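Local coordinates for UPF0141 protein yjdB (Campylobacter jejuni subsp. jejuni HB93-13, PDB 4TN0) that probably transfers phosphoethanolamine to its acceptors in the periplasm as a zinc-binding enzyme of the alkaline phosphatase-like family, required for polymyxin resistance and motility, at residues A[41-46]-A[192-197]; A[113-116]-A[120-123]; A[144-149]-A[287-292]. One frame throughout, in Å; residues are numbered along the deposited sequence.

Contact 1. Residues A[41-46]-A[192-197]; sequences NDTNFY and TYDNTL
The amide of Asn41 and the carboxylate of Asp194 meet almost perpendicularly, their planes 89° apart, so the two flat groups are joined through one corner each and do not stack. ND2 of Asn41 donates to OD2 of Asp194 at 3.0 Å, with an N-H...O angle of 144° and the acceptor tilted out of the amide plane. The lone pair used is the anti one, directed away from OD1. Because OD2 also bonds the hydroxyl of Tyr38, this carboxylate oxygen is gripped by two partners. Two further rings pack within the loop and turn to Leu198 further along helix 186-211: the ring of Tyr46 carries CD2 of Phe45 over the centre of one face, 3.6 Å above its plane, while OD2 of Asp42 lies at the edge of the Phe45 ring.

Residues 42-45 form a type I beta turn in the connection between strands 18-24 and 53-59, and through Thr43 the turn rests on helix 186-211, against Asp194 and Leu197, three residues apart on one face of the helix. The apolar contact comes from Thr43. Its CG2 lies 3.8 Å from CB of Asp194 and 4.1 Å from CD1 of Leu197, and its CB stands 4.1 Å from CB of Leu197. With chi1 at 53°, OG1 is turned to the carbonyl oxygen of Asn32, which bonds it, and the methyl is left to face the helix.

Contact 2. Residues A[113-116]-A[120-123]; sequences GVCD and YKQK
A disulfide-closed loop, with Cys115 bonded to Cys111, packs here beside the edge strand that follows it in the chain, and two lysines of that strand reach back across the gap. Lys121 makes the polar link: its NZ donates to the backbone O of Asp116 at 2.6 Å. The ammonium group approaches from above the carbonyl plane, 41° out of it, at a C=O...N angle of 120°, and is thus not aligned with a lone pair. On the way there the aliphatic chain runs past the preceding peptide, its CD 3.3 Å from O of Cys115. CG of Lys121 sits between the backbone N and the carbonyl carbon (chi1 57°), and from there the chain is fully extended, which carries NZ straight out to the loop.

Strand 120-123 is the outermost strand on one side of the mixed central sheet of this alkaline phosphatase-like fold. It lies parallel to strand 100-105, with backbone hydrogen bonds between Tyr120 and Trp103, Gln122 and Trp103, and Gln122 and Asp105. The loop 113-116 belongs to the connection between these two strands, and the side chains of Val114 and Cys115 both touch Trp103.

Lys123 reaches the loop differently. A bend at chi2 folds its chain back, placing NZ 3.8 Å from SG of Cys115 and CE 4.2 Å from the same sulfur, a van der Waals approach alongside the disulfide. The carboxylate of Asp116 is near both ammonium groups without touching either: OD1 lies 5.2 Å from NZ of Lys121 and 5.4 Å from NZ of Lys123, distances at which the opposite charges would probably still attract weakly.

Contact 3. Residues A[144-149]-A[287-292]; sequences SDQNII and GYFNVK
Apolar contact is centred on the ring of Phe289, which meets strand residues 146-148 chiefly along its rim. CZ lies 3.7 Å from CB of Ile148, an oblique approach, while CD1 comes within 3.9 Å of CB of Gln146 at the ring edge. Gln146 and Phe289 run past each other in opposite directions, and a bend at chi2 of the glutamine leads its amide away from the ring, the two planes standing 89° apart. Tyr288 covers one face of the ring with its CD1, 3.7 Å above the plane and offset toward the rim.

The backbone adds an edge-on approach: O of Asn147 lies 3.4 Å from CZ of Phe289, in the plane of the ring.

Within 144-149, two hydrogen bonds tie Ser144 to the Asn147 side chain at the start of the strand. Ser144 N donates to OD1 of Asn147 at 2.8 Å, nearly straight (174°) and on a lone pair, and ND2 of Asn147 returns a bond of 3.0 Å to Ser144 O, arriving above that carbonyl plane. ND2 also bonds O of Lys18.

A Schellman motif with Asn290 at C-prime ends helix 281-288, and Phe289 lies just past its last turn. Leu94 of helix 90-96 and Leu20 of strand 18-24 also touch the ring, while strand 146-152 runs between strands 100-105 and 18-24.

Contacts 2 and 3 both reach the central mixed sheet, their centres about 18 Å apart and their nearest atoms about 7 Å apart: one involves the edge strand 120-123, the other strand 146-152, with strand 100-105 between. Contact 1 lies on the opposite side of the chain's centre, with its centre about 29 Å from that of contact 2 and 32 Å from that of contact 3. Along the chain, contact 2 is nested within the loop closed by contact 1, whereas contacts 1 and 3 interlock. The bound zinc ion, held by Glu26, phosphorylated Thr65, Asp226 and His227, lies about 12 Å from the Leu197 side chain of contact 1.

Contact 1. Residues A[41-46]-A[192-197]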
# COMPACT_ATOMS: atom_id res chain seq x y z
N ASN A 41 5.10 3.44 -20.85
CA ASN A 41 6.03 4.25 -20.05
C ASN A 41 6.64 3.42 -18.92
O ASN A 41 5.94 2.62 -18.30
CB ASN A 41 5.34 5.50 -19.48
CG ASN A 41 4.78 6.40 -20.57
OD1 ASN A 41 5.39 6.57 -21.62
ND2 ASN A 41 3.61 6.99 -20.32
N ASP A 42 7.94 3.56 -18.69
CA ASP A 42 8.63 2.80 -17.63
C ASP A 42 8.36 3.40 -16.26
O ASP A 42 9.22 4.08 -15.68
CB ASP A 42 10.14 2.74 -17.88
CG ASP A 42 10.85 1.84 -16.87
OD1 ASP A 42 10.17 1.02 -16.22
OD2 ASP A 42 12.08 1.98 -16.70
N THR A 43 7.18 3.12 -15.72
CA THR A 43 6.72 3.71 -14.45
C THR A 43 7.53 3.26 -13.23
O THR A 43 7.53 3.92 -12.19
CB THR A 43 5.25 3.38 -14.19
OG1 THR A 43 5.07 1.97 -14.29
CG2 THR A 43 4.37 4.09 -15.20
N ASN A 44 8.18 2.11 -13.35
CA ASN A 44 8.91 1.55 -12.23
C ASN A 44 10.43 1.64 -12.36
O ASN A 44 11.16 0.75 -11.94
CB ASN A 44 8.48 0.11 -12.03
CG ASN A 44 7.00 -0.00 -11.76
OD1 ASN A 44 6.28 -0.71 -12.45
ND2 ASN A 44 6.54 0.69 -10.73
N PHE A 45 10.88 2.73 -12.98
CA PHE A 45 12.29 3.03 -13.20
C PHE A 45 13.16 2.97 -11.94
O PHE A 45 14.30 2.49 -11.99
CB PHE A 45 12.39 4.42 -13.82
CG PHE A 45 13.79 4.89 -14.03
CD1 PHE A 45 14.51 4.47 -15.14
CD2 PHE A 45 14.38 5.77 -13.14
CE1 PHE A 45 15.80 4.92 -15.35
CE2 PHE A 45 15.67 6.22 -13.35
CZ PHE A 45 16.38 5.79 -14.46
N TYR A 46 12.65 3.44 -10.80
CA TYR A 46 13.46 3.53 -9.60
C TYR A 46 13.56 2.24 -8.77
O TYR A 46 14.66 1.82 -8.40
CB TYR A 46 12.95 4.67 -8.73
CG TYR A 46 13.12 6.00 -9.39
CD1 TYR A 46 12.10 6.56 -10.15
CD2 TYR A 46 14.33 6.69 -9.30
CE1 TYR A 46 12.26 7.78 -10.78
CE2 TYR A 46 14.50 7.92 -9.93
CZ TYR A 46 13.47 8.46 -10.66
OH TYR A 46 13.64 9.68 -11.29
N THR A 192 -0.05 11.54 -17.75
CA THR A 192 -0.20 12.21 -16.47
C THR A 192 -0.35 11.21 -15.34
O THR A 192 0.24 11.36 -14.27
CB THR A 192 -1.41 13.15 -16.48
OG1 THR A 192 -1.46 13.83 -17.74
CG2 THR A 192 -1.35 14.14 -15.34
N TYR A 193 -1.14 10.17 -15.60
CA TYR A 193 -1.41 9.13 -14.63
C TYR A 193 -0.12 8.36 -14.32
O TYR A 193 0.15 8.05 -13.16
CB TYR A 193 -2.53 8.18 -15.13
CG TYR A 193 -2.87 7.07 -14.15
CD1 TYR A 193 -3.62 7.33 -13.01
CD2 TYR A 193 -2.43 5.76 -14.37
CE1 TYR A 193 -3.92 6.32 -12.10
CE2 TYR A 193 -2.74 4.74 -13.48
CZ TYR A 193 -3.49 5.03 -12.34
OH TYR A 193 -3.80 4.03 -11.45
N ASP A 194 0.65 8.08 -15.37
CA ASP A 194 1.91 7.36 -15.25
C ASP A 194 3.00 8.15 -14.50
O ASP A 194 3.81 7.57 -13.75
CB ASP A 194 2.42 6.97 -16.63
CG ASP A 194 1.64 5.81 -17.21
OD1 ASP A 194 0.85 5.21 -16.46
OD2 ASP A 194 1.85 5.47 -18.39
N ASN A 195 3.00 9.46 -14.71
CA ASN A 195 3.89 10.33 -13.94
C ASN A 195 3.65 10.18 -12.45
O ASN A 195 4.60 10.15 -11.68
CB ASN A 195 3.72 11.80 -14.33
CG ASN A 195 4.30 12.12 -15.68
OD1 ASN A 195 5.13 11.38 -16.20
ND2 ASN A 195 3.86 13.23 -16.25
N THR A 196 2.38 10.11 -12.05
CA THR A 196 2.05 9.97 -10.64
C THR A 196 2.59 8.65 -10.10
O THR A 196 3.00 8.57 -8.95
CB THR A 196 0.53 10.04 -10.37
OG1 THR A 196 -0.12 8.85 -10.87
CG2 THR A 196 -0.06 11.22 -11.02
N LEU A 197 2.59 7.62 -10.94
CA LEU A 197 3.12 6.31 -10.56
C LEU A 197 4.64 6.37 -10.40
O LEU A 197 5.21 5.77 -9.48
CB LEU A 197 2.73 5.26 -11.60
CG LEU A 197 1.24 4.90 -11.76
CD1 LEU A 197 1.02 3.88 -12.85
CD2 LEU A 197 0.63 4.41 -10.45

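Contact 2. Residues A[113-116]-A[120-123]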
# COMPACT_ATOMS: atom_id res chain seq x y z
N GLY A 113 -10.56 5.74 9.82
CA GLY A 113 -10.75 5.09 11.11
C GLY A 113 -9.77 4.00 11.50
O GLY A 113 -9.90 3.41 12.58
N VAL A 114 -8.79 3.72 10.65
CA VAL A 114 -7.84 2.66 10.92
C VAL A 114 -6.81 3.06 11.99
O VAL A 114 -6.45 2.26 12.85
CB VAL A 114 -7.10 2.24 9.64
CG1 VAL A 114 -6.04 1.20 9.95
CG2 VAL A 114 -8.10 1.67 8.64
N CYS A 115 -6.37 4.32 11.94
CA CYS A 115 -5.26 4.84 12.75
C CYS A 115 -5.73 5.51 14.04
O CYS A 115 -4.92 6.01 14.82
CB CYS A 115 -4.45 5.87 11.94
SG CYS A 115 -5.39 7.41 11.62
N ASP A 116 -7.04 5.53 14.24
CA ASP A 116 -7.66 6.34 15.29
C ASP A 116 -7.14 6.08 16.71
O ASP A 116 -7.08 6.99 17.53
CB ASP A 116 -9.17 6.12 15.24
CG ASP A 116 -9.81 6.82 14.05
OD1 ASP A 116 -9.07 7.33 13.18
OD2 ASP A 116 -11.05 6.85 13.98
N TYR A 120 1.05 7.46 18.14
CA TYR A 120 1.73 8.43 17.29
C TYR A 120 1.28 8.34 15.82
O TYR A 120 1.73 7.47 15.05
CB TYR A 120 3.26 8.34 17.41
CG TYR A 120 3.87 9.62 16.86
CD1 TYR A 120 3.41 10.86 17.32
CD2 TYR A 120 4.94 9.61 15.95
CE1 TYR A 120 3.94 12.06 16.86
CE2 TYR A 120 5.49 10.82 15.49
CZ TYR A 120 4.98 12.04 15.95
OH TYR A 120 5.48 13.26 15.53
N LYS A 121 0.36 9.25 15.50
CA LYS A 121 -0.26 9.42 14.19
C LYS A 121 -0.17 10.91 13.79
O LYS A 121 -0.13 11.80 14.65
CB LYS A 121 -1.72 8.95 14.22
CG LYS A 121 -2.54 9.68 15.26
CD LYS A 121 -3.93 9.12 15.42
CE LYS A 121 -4.60 9.80 16.61
NZ LYS A 121 -5.96 9.28 16.89
N GLN A 122 -0.05 11.17 12.49
CA GLN A 122 0.05 12.54 12.00
C GLN A 122 -0.73 12.76 10.71
O GLN A 122 -0.68 11.93 9.80
CB GLN A 122 1.52 12.89 11.78
CG GLN A 122 1.82 14.37 11.64
CD GLN A 122 3.31 14.66 11.73
OE1 GLN A 122 4.08 13.83 12.23
NE2 GLN A 122 3.72 15.84 11.28
N LYS A 123 -1.44 13.88 10.62
CA LYS A 123 -2.06 14.24 9.35
C LYS A 123 -1.33 15.41 8.71
O LYS A 123 -1.17 16.47 9.30
CB LYS A 123 -3.55 14.59 9.51
CG LYS A 123 -4.50 13.39 9.68
CD LYS A 123 -4.34 12.67 11.01
CE LYS A 123 -5.38 11.57 11.19
NZ LYS A 123 -5.28 11.06 12.56

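Contact 3. Residues A[144-149]-A[287-292]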
# COMPACT_ATOMS: atom_id res chain seq x y z
N SER A 144 12.08 1.67 18.36
CA SER A 144 12.16 0.64 19.40
C SER A 144 12.73 -0.63 18.80
O SER A 144 13.39 -0.58 17.75
CB SER A 144 10.79 0.37 20.03
OG SER A 144 10.20 1.56 20.51
N ASP A 145 12.47 -1.77 19.43
CA ASP A 145 13.08 -3.02 18.97
C ASP A 145 12.27 -3.59 17.81
O ASP A 145 12.84 -4.18 16.89
CB ASP A 145 13.18 -4.05 20.11
CG ASP A 145 14.01 -3.56 21.31
OD1 ASP A 145 14.15 -2.34 21.52
OD2 ASP A 145 14.50 -4.43 22.06
N GLN A 146 10.96 -3.40 17.86
CA GLN A 146 10.04 -3.76 16.77
C GLN A 146 9.12 -2.59 16.41
O GLN A 146 8.41 -2.05 17.27
CB GLN A 146 9.21 -4.99 17.14
CG GLN A 146 9.86 -6.32 16.80
CD GLN A 146 10.62 -6.93 17.96
OE1 GLN A 146 10.36 -6.64 19.13
NE2 GLN A 146 11.56 -7.81 17.64
N ASN A 147 9.15 -2.19 15.14
CA ASN A 147 8.41 -1.00 14.69
C ASN A 147 7.63 -1.23 13.41
O ASN A 147 8.16 -1.79 12.44
CB ASN A 147 9.37 0.17 14.43
CG ASN A 147 10.35 0.39 15.56
OD1 ASN A 147 10.12 1.21 16.45
ND2 ASN A 147 11.45 -0.36 15.53
N ILE A 148 6.38 -0.76 13.37
CA ILE A 148 5.71 -0.62 12.08
C ILE A 148 5.39 0.84 11.88
O ILE A 148 4.80 1.51 12.74
CB ILE A 148 4.41 -1.47 11.94
CG1 ILE A 148 3.86 -1.35 10.51
CG2 ILE A 148 3.36 -1.11 12.98
CD1 ILE A 148 2.69 -2.26 10.19
N ILE A 149 5.81 1.34 10.72
CA ILE A 149 5.52 2.68 10.27
C ILE A 149 4.63 2.65 9.04
O ILE A 149 4.99 2.06 8.01
CB ILE A 149 6.82 3.46 9.96
CG1 ILE A 149 7.77 3.37 11.17
CG2 ILE A 149 6.49 4.90 9.57
CD1 ILE A 149 9.08 4.12 11.02
N GLY A 287 1.83 -11.90 11.29
CA GLY A 287 2.95 -12.78 11.08
C GLY A 287 4.31 -12.11 11.10
O GLY A 287 5.32 -12.71 11.49
N TYR A 288 4.36 -10.85 10.69
CA TYR A 288 5.63 -10.17 10.55
C TYR A 288 6.25 -9.90 11.90
O TYR A 288 7.47 -9.94 12.05
CB TYR A 288 5.49 -8.86 9.78
CG TYR A 288 6.83 -8.30 9.37
CD1 TYR A 288 7.54 -7.44 10.20
CD2 TYR A 288 7.40 -8.66 8.15
CE1 TYR A 288 8.77 -6.95 9.83
CE2 TYR A 288 8.64 -8.17 7.77
CZ TYR A 288 9.32 -7.31 8.62
OH TYR A 288 10.54 -6.82 8.25
N PHE A 289 5.41 -9.61 12.90
CA PHE A 289 5.93 -9.33 14.23
C PHE A 289 5.72 -10.54 15.14
O PHE A 289 5.81 -10.43 16.36
CB PHE A 289 5.27 -8.08 14.80
CG PHE A 289 5.62 -6.84 14.04
CD1 PHE A 289 6.71 -6.08 14.41
CD2 PHE A 289 4.88 -6.47 12.93
CE1 PHE A 289 7.05 -4.95 13.69
CE2 PHE A 289 5.22 -5.35 12.21
CZ PHE A 289 6.30 -4.58 12.59
N ASN A 290 5.54 -11.71 14.51
CA ASN A 290 5.36 -12.99 15.21
C ASN A 290 4.26 -12.98 16.26
O ASN A 290 4.46 -13.52 17.36
CB ASN A 290 6.68 -13.41 15.87
CG ASN A 290 7.81 -13.57 14.86
OD1 ASN A 290 8.79 -12.81 14.88
ND2 ASN A 290 7.67 -14.55 13.97
N VAL A 291 3.12 -12.37 15.96
CA VAL A 291 2.03 -12.33 16.93
C VAL A 291 1.38 -13.71 17.03
O VAL A 291 0.94 -14.28 16.03
CB VAL A 291 0.95 -11.27 16.57
CG1 VAL A 291 -0.24 -11.39 17.51
CG2 VAL A 291 1.54 -9.87 16.67
N LYS A 292 1.33 -14.25 18.25
CA LYS A 292 0.75 -15.57 18.45
C LYS A 292 -0.73 -15.39 18.79
O LYS A 292 -1.07 -14.73 19.76
CB LYS A 292 1.49 -16.34 19.55
CG LYS A 292 2.95 -16.68 19.21
CD LYS A 292 3.05 -17.62 18.00
CE LYS A 292 4.50 -17.94 17.57
NZ LYS A 292 5.28 -18.77 18.55